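Local coordinates for uncharacterized protein (Nitrosospira multiformis, PDB 3LMF) that is of unknown function but probably binds and stores copper(I) in the cysteine-rich core of a four-helix bundle, at residues Ile55-Ser59 with Val73-Cys77. Numbering follows the deposited sequence.
Sequences ICQTS and VCGVC
Two consecutive helices, 43-64 and 70-90, run antiparallel here, with N-to-C directions 157° apart (signed crossing −157°) and local axes 9.3 Å apart at closest approach. Both segments are regular helix, marked by Ser59 N to Ile55 O and Cys77 N to Val73 O, each 2.9 Å. The register sets CA of Ile55 5.6 Å from CA of Cys77, and CA of Ser59 5.8 Å from CA of Cys74. Ser59, chi1 m, turns OG back to Ile55 O (3.2 Å), satisfying the hydroxyl within its own helix while OG still packs on Cys77 CB (3.3 Å). Ile55, chi1 t and chi2 p, lays CG1 on Cys77 CA (3.6 Å), extends CD1 to Val76 CG1 (4.3 Å) and presents CG2 to Cys77 SG (3.7 Å). Val73 (t) places CG1 between Ser59 OG (3.2 Å) and Thr58 CG2 (4.2 Å). Thr58 (m) hydrogen-bonds through OG1 to Glu54 O of its own helix and to OG1 of Thr58 of the second subunit, whose Val76 packs on Val73 and Val76, so this aliphatic side of the hairpin faces the subunit interface. Cys77 (t) and Cys56 (m) bring their SG atoms to 3.6 Å, whereas Cys74 (m) packs on Cys108 and Met111 of helix 95-112. Cys21, Cys81 and Cys104 surround Cys56, and Cys108 touches Cys77. At 3.6 Å the sulfurs are too far apart for a disulfide; unbonded to each other, in a cysteine-lined bundle, they are consistent with copper(I) thiolate coordination as in Csp relatives.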
ATOM      1  N   ILE A  55      -1.164  -6.093  -6.847  1.00 12.33           N
ATOM      2  CA  ILE A  55      -2.408  -6.844  -6.778  1.00 11.73           C
ATOM      3  C   ILE A  55      -2.338  -7.969  -5.739  1.00 14.33           C
ATOM      4  O   ILE A  55      -3.300  -8.180  -5.003  1.00 21.84           O
ATOM      5  CB  ILE A  55      -2.823  -7.418  -8.172  1.00 14.81           C
ATOM      6  CG1 ILE A  55      -4.285  -7.886  -8.135  1.00 23.86           C
ATOM      7  CG2 ILE A  55      -1.960  -8.609  -8.535  1.00 12.93           C
ATOM      8  CD1 ILE A  55      -5.293  -6.808  -7.732  1.00 19.25           C
ATOM      9  N   CYS A  56      -1.211  -8.673  -5.642  1.00 13.62           N
ATOM     10  CA  CYS A  56      -1.108  -9.747  -4.653  1.00 14.21           C
ATOM     11  C   CYS A  56      -1.215  -9.181  -3.240  1.00 20.22           C
ATOM     12  O   CYS A  56      -1.852  -9.773  -2.367  1.00 21.40           O
ATOM     13  CB  CYS A  56       0.207 -10.513  -4.803  1.00 16.02           C
ATOM     14  SG  CYS A  56       0.274 -11.566  -6.267  1.00 23.60           S
ATOM     15  N   GLN A  57      -0.602  -8.024  -3.023  1.00 20.78           N
ATOM     16  CA  GLN A  57      -0.639  -7.373  -1.718  1.00 24.43           C
ATOM     17  C   GLN A  57      -2.063  -6.938  -1.384  1.00 20.00           C
ATOM     18  O   GLN A  57      -2.478  -6.971  -0.229  1.00 23.31           O
ATOM     19  CB  GLN A  57       0.301  -6.163  -1.718  1.00 17.88           C
ATOM     20  CG  GLN A  57       0.600  -5.593  -0.349  1.00 37.26           C
ATOM     21  CD  GLN A  57       1.780  -4.628  -0.373  1.00 45.61           C
ATOM     22  OE1 GLN A  57       2.127  -4.038   0.645  1.00 54.89           O
ATOM     23  NE2 GLN A  57       2.402  -4.473  -1.540  1.00 50.38           N
ATOM     24  N   THR A  58      -2.808  -6.536  -2.407  1.00 20.02           N
ATOM     25  CA  THR A  58      -4.189  -6.109  -2.220  1.00 19.83           C
ATOM     26  C   THR A  58      -5.052  -7.322  -1.855  1.00 16.19           C
ATOM     27  O   THR A  58      -5.845  -7.276  -0.915  1.00 16.28           O
ATOM     28  CB  THR A  58      -4.719  -5.419  -3.504  1.00 22.47           C
ATOM     29  OG1 THR A  58      -3.940  -4.243  -3.755  1.00 19.86           O
ATOM     30  CG2 THR A  58      -6.184  -5.027  -3.358  1.00 16.43           C
ATOM     31  N   SER A  59      -4.878  -8.410  -2.592  1.00 14.85           N
ATOM     32  CA  SER A  59      -5.624  -9.640  -2.324  1.00 17.72           C
ATOM     33  C   SER A  59      -5.329 -10.105  -0.901  1.00 18.22           C
ATOM     34  O   SER A  59      -6.234 -10.464  -0.152  1.00 23.86           O
ATOM     35  CB  SER A  59      -5.214 -10.723  -3.320  1.00 17.80           C
ATOM     36  OG  SER A  59      -5.596 -10.342  -4.640  1.00 30.11           O
ATOM     37  N   VAL A  73     -11.508  -9.772  -6.084  1.00 24.61           N
ATOM     38  CA  VAL A  73     -10.136  -9.286  -6.137  1.00 23.22           C
ATOM     39  C   VAL A  73      -9.174 -10.394  -6.537  1.00 18.50           C
ATOM     40  O   VAL A  73      -8.258 -10.180  -7.334  1.00 20.84           O
ATOM     41  CB  VAL A  73      -9.701  -8.719  -4.775  1.00 19.04           C
ATOM     42  CG1 VAL A  73      -8.206  -8.445  -4.772  1.00 20.87           C
ATOM     43  CG2 VAL A  73     -10.480  -7.444  -4.487  1.00 24.02           C
ATOM     44  N   CYS A  74      -9.382 -11.578  -5.979  1.00 12.62           N
ATOM     45  CA  CYS A  74      -8.521 -12.714  -6.286  1.00 22.37           C
ATOM     46  C   CYS A  74      -8.608 -13.117  -7.756  1.00 20.76           C
ATOM     47  O   CYS A  74      -7.606 -13.504  -8.351  1.00 20.01           O
ATOM     48  CB  CYS A  74      -8.876 -13.909  -5.398  1.00 24.08           C
ATOM     49  SG  CYS A  74      -8.281 -13.778  -3.705  1.00 28.33           S
ATOM     50  N   GLY A  75      -9.802 -13.018  -8.336  1.00 18.73           N
ATOM     51  CA  GLY A  75      -9.974 -13.367  -9.736  1.00 20.24           C
ATOM     52  C   GLY A  75      -9.094 -12.499 -10.624  1.00 24.28           C
ATOM     53  O   GLY A  75      -8.506 -12.970 -11.601  1.00 22.40           O
ATOM     54  N   VAL A  76      -9.006 -11.220 -10.281  1.00 20.46           N
ATOM     55  CA  VAL A  76      -8.191 -10.290 -11.040  1.00 19.54           C
ATOM     56  C   VAL A  76      -6.724 -10.586 -10.765  1.00 27.22           C
ATOM     57  O   VAL A  76      -5.887 -10.535 -11.672  1.00 31.84           O
ATOM     58  CB  VAL A  76      -8.511  -8.842 -10.649  1.00 26.99           C
ATOM     59  CG1 VAL A  76      -7.525  -7.887 -11.293  1.00 18.33           C
ATOM     60  CG2 VAL A  76      -9.934  -8.508 -11.080  1.00 34.15           C
ATOM     61  N   CYS A  77      -6.415 -10.915  -9.515  1.00 18.16           N
ATOM     62  CA  CYS A  77      -5.048 -11.227  -9.136  1.00 18.42           C
ATOM     63  C   CYS A  77      -4.529 -12.442  -9.904  1.00 17.76           C
ATOM     64  O   CYS A  77      -3.379 -12.457 -10.330  1.00 22.82           O
ATOM     65  CB  CYS A  77      -4.964 -11.469  -7.624  1.00 18.43           C
ATOM     66  SG  CYS A  77      -3.282 -11.662  -6.965  1.00 27.76           S
TER